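Local coordinates for protein SAM-dependent O-methyltransferase (Leptospira interrogans, PDB 2HNK) that probably transfers a methyl group from S-adenosylmethionine to a hydroxyl oxygen of its substrate, at residues G86-C91 against N112-K117. Sequence-based numbering, arbitrary orientation.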
ATOM      1  N   GLY C  86      18.663  -7.970  -3.170  1.00 29.61           N
ATOM      2  CA  GLY C  86      17.307  -8.496  -3.245  1.00 28.77           C
ATOM      3  C   GLY C  86      17.116  -9.242  -4.548  1.00 28.69           C
ATOM      4  O   GLY C  86      17.695  -8.864  -5.582  1.00 28.81           O
ATOM      5  N   LYS C  87      16.304 -10.298  -4.508  1.00 27.84           N
ATOM      6  CA  LYS C  87      16.091 -11.150  -5.679  1.00 27.37           C
ATOM      7  C   LYS C  87      14.621 -11.526  -5.907  1.00 26.69           C
ATOM      8  O   LYS C  87      13.857 -11.645  -4.954  1.00 26.31           O
ATOM      9  CB  LYS C  87      16.950 -12.408  -5.560  1.00 27.19           C
ATOM     10  CG  LYS C  87      18.447 -12.118  -5.542  1.00 27.61           C
ATOM     11  CD  LYS C  87      19.222 -13.275  -4.933  1.00 28.47           C
ATOM     12  CE  LYS C  87      20.686 -12.903  -4.772  1.00 29.83           C
ATOM     13  NZ  LYS C  87      21.520 -14.119  -4.542  1.00 31.08           N
ATOM     14  N   ILE C  88      14.246 -11.718  -7.174  1.00 26.10           N
ATOM     15  CA  ILE C  88      12.879 -12.130  -7.547  1.00 25.65           C
ATOM     16  C   ILE C  88      12.869 -13.375  -8.448  1.00 25.79           C
ATOM     17  O   ILE C  88      13.612 -13.445  -9.426  1.00 26.09           O
ATOM     18  CB  ILE C  88      12.063 -10.953  -8.204  1.00 25.38           C
ATOM     19  CG1 ILE C  88      10.683 -11.429  -8.692  1.00 25.34           C
ATOM     20  CG2 ILE C  88      12.846 -10.278  -9.324  1.00 25.13           C
ATOM     21  CD1 ILE C  88       9.756 -10.316  -9.177  1.00 24.89           C
ATOM     22  N   LEU C  89      12.040 -14.357  -8.098  1.00 25.51           N
ATOM     23  CA  LEU C  89      11.730 -15.467  -8.994  1.00 25.56           C
ATOM     24  C   LEU C  89      10.416 -15.222  -9.742  1.00 25.54           C
ATOM     25  O   LEU C  89       9.385 -14.944  -9.127  1.00 25.12           O
ATOM     26  CB  LEU C  89      11.660 -16.799  -8.229  1.00 25.33           C
ATOM     27  CG  LEU C  89      11.122 -18.033  -8.971  1.00 25.53           C
ATOM     28  CD1 LEU C  89      12.023 -18.449 -10.117  1.00 26.03           C
ATOM     29  CD2 LEU C  89      10.930 -19.207  -8.024  1.00 26.18           C
ATOM     30  N   CYS C  90      10.478 -15.338 -11.067  1.00 25.86           N
ATOM     31  CA  CYS C  90       9.324 -15.188 -11.943  1.00 26.26           C
ATOM     32  C   CYS C  90       8.872 -16.528 -12.501  1.00 26.99           C
ATOM     33  O   CYS C  90       9.679 -17.291 -13.029  1.00 27.10           O
ATOM     34  CB  CYS C  90       9.674 -14.264 -13.104  1.00 26.13           C
ATOM     35  SG  CYS C  90       9.983 -12.583 -12.611  1.00 24.83           S
ATOM     36  N   CYS C  91       7.577 -16.802 -12.380  1.00 27.82           N
ATOM     37  CA  CYS C  91       6.980 -18.049 -12.855  1.00 28.40           C
ATOM     38  C   CYS C  91       5.999 -17.728 -13.960  1.00 29.08           C
ATOM     39  O   CYS C  91       5.069 -16.933 -13.762  1.00 29.16           O
ATOM     40  CB  CYS C  91       6.211 -18.755 -11.736  1.00 28.48           C
ATOM     41  SG  CYS C  91       7.121 -19.010 -10.218  1.00 28.35           S
ATOM     42  N   ASN C 112      20.698  -9.900 -13.120  1.00 27.01           N
ATOM     43  CA  ASN C 112      21.386 -10.478 -11.970  1.00 27.47           C
ATOM     44  C   ASN C 112      20.434 -10.733 -10.795  1.00 27.51           C
ATOM     45  O   ASN C 112      20.580 -11.715 -10.064  1.00 27.59           O
ATOM     46  CB  ASN C 112      22.596  -9.621 -11.564  1.00 27.58           C
ATOM     47  CG  ASN C 112      22.206  -8.308 -10.889  1.00 28.53           C
ATOM     48  OD1 ASN C 112      22.334  -8.177  -9.672  1.00 31.50           O
ATOM     49  ND2 ASN C 112      21.737  -7.335 -11.668  1.00 28.00           N
ATOM     50  N   LYS C 113      19.427  -9.871 -10.670  1.00 27.72           N
ATOM     51  CA  LYS C 113      18.435  -9.940  -9.584  1.00 27.69           C
ATOM     52  C   LYS C 113      17.286 -10.897  -9.874  1.00 27.15           C
ATOM     53  O   LYS C 113      16.502 -11.195  -8.982  1.00 27.44           O
ATOM     54  CB  LYS C 113      17.856  -8.544  -9.325  1.00 27.49           C
ATOM     55  CG  LYS C 113      18.769  -7.612  -8.538  1.00 28.94           C
ATOM     56  CD  LYS C 113      18.343  -6.154  -8.704  1.00 29.43           C
ATOM     57  CE  LYS C 113      18.343  -5.429  -7.377  1.00 29.98           C
ATOM     58  NZ  LYS C 113      17.962  -3.995  -7.536  1.00 31.03           N
ATOM     59  N   ILE C 114      17.184 -11.371 -11.116  1.00 26.94           N
ATOM     60  CA  ILE C 114      15.984 -12.069 -11.585  1.00 26.54           C
ATOM     61  C   ILE C 114      16.224 -13.538 -11.920  1.00 26.91           C
ATOM     62  O   ILE C 114      17.199 -13.873 -12.600  1.00 27.23           O
ATOM     63  CB  ILE C 114      15.361 -11.353 -12.811  1.00 26.30           C
ATOM     64  CG1 ILE C 114      15.056  -9.890 -12.479  1.00 25.56           C
ATOM     65  CG2 ILE C 114      14.105 -12.065 -13.280  1.00 26.33           C
ATOM     66  CD1 ILE C 114      14.716  -9.051 -13.677  1.00 24.47           C
ATOM     67  N   PHE C 115      15.309 -14.389 -11.445  1.00 26.94           N
ATOM     68  CA  PHE C 115      15.321 -15.834 -11.661  1.00 27.09           C
ATOM     69  C   PHE C 115      14.058 -16.245 -12.414  1.00 27.51           C
ATOM     70  O   PHE C 115      12.957 -15.808 -12.083  1.00 28.30           O
ATOM     71  CB  PHE C 115      15.355 -16.571 -10.318  1.00 26.75           C
ATOM     72  CG  PHE C 115      16.593 -16.308  -9.501  1.00 26.87           C
ATOM     73  CD1 PHE C 115      16.844 -15.043  -8.959  1.00 25.95           C
ATOM     74  CD2 PHE C 115      17.499 -17.335  -9.246  1.00 26.02           C
ATOM     75  CE1 PHE C 115      17.984 -14.804  -8.206  1.00 25.72           C
ATOM     76  CE2 PHE C 115      18.639 -17.107  -8.477  1.00 25.31           C
ATOM     77  CZ  PHE C 115      18.885 -15.846  -7.959  1.00 25.45           C
ATOM     78  N   LEU C 116      14.201 -17.093 -13.418  1.00 27.74           N
ATOM     79  CA  LEU C 116      13.051 -17.508 -14.211  1.00 27.97           C
ATOM     80  C   LEU C 116      12.880 -19.022 -14.195  1.00 28.37           C
ATOM     81  O   LEU C 116      13.845 -19.770 -14.358  1.00 28.92           O
ATOM     82  CB  LEU C 116      13.179 -16.991 -15.649  1.00 27.84           C
ATOM     83  CG  LEU C 116      12.072 -17.284 -16.673  1.00 27.57           C
ATOM     84  CD1 LEU C 116      10.764 -16.608 -16.321  1.00 26.49           C
ATOM     85  CD2 LEU C 116      12.527 -16.849 -18.048  1.00 27.44           C
ATOM     86  N   LYS C 117      11.646 -19.456 -13.967  1.00 28.71           N
ATOM     87  CA  LYS C 117      11.270 -20.842 -14.112  1.00 28.53           C
ATOM     88  C   LYS C 117      10.015 -20.944 -14.972  1.00 28.91           C
ATOM     89  O   LYS C 117       8.916 -20.592 -14.538  1.00 28.41           O
ATOM     90  CB  LYS C 117      11.046 -21.508 -12.752  1.00 28.79           C
ATOM     91  CG  LYS C 117      10.888 -23.039 -12.823  1.00 28.06           C
ATOM     92  CD  LYS C 117      12.045 -23.698 -13.576  1.00 27.77           C
ATOM     93  CE  LYS C 117      11.840 -25.203 -13.733  1.00 28.47           C
ATOM     94  NZ  LYS C 117      10.700 -25.510 -14.629  1.00 28.98           N
TER
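Strands 87-91 and 114-117 run parallel, their axes 4.6 Å apart at closest and 21° from alignment, and four nearly straight hydrogen bonds join them. Ile-88 gives its N-H to Lys-113 O and takes that of Phe-115 on its own O; Cys-90 repeats the pattern, its N 2.7 Å from Phe-115 O and its O receiving the N-H of Lys-117.

Side chains alternate between two faces. On that of Leu-89 and Phe-115, the ring, with CG anti to its carbonyl carbon (chi1 -63°), leans back so that CE1 lies 3.7 Å from CB of Lys-87. The extended lysine chain crosses the ring obliquely, CB, CG and CD all near CE1 and CD close to CZ as well, and its NZ is hydrogen-bonded to the backbone O of Asp-140. Leu-89 reaches across with CD1, 3.8 Å from Phe-115 CB; Phe-141 touches Lys-87, Leu-89 and the ring of Phe-115.

On the other face Ile-88 and Ile-114 lie side by side, CG2 of Ile-88 meeting CG1 of Ile-114 at 3.9 Å, while CD1 of Leu-116 comes 4.1 Å from Cys-90 CB. Helix 95-107 lies against this face, with Trp-105 on Cys-90 and Ile-114, and Thr-98 and Arg-102 on Leu-116.

The pair thus forms the two strands of a beta-alpha-beta unit at one edge of the chain's Rossmann-like methyltransferase sheet, where Cys-91 touches bound S-adenosylhomocysteine and the next residue, Asp-92, binds it.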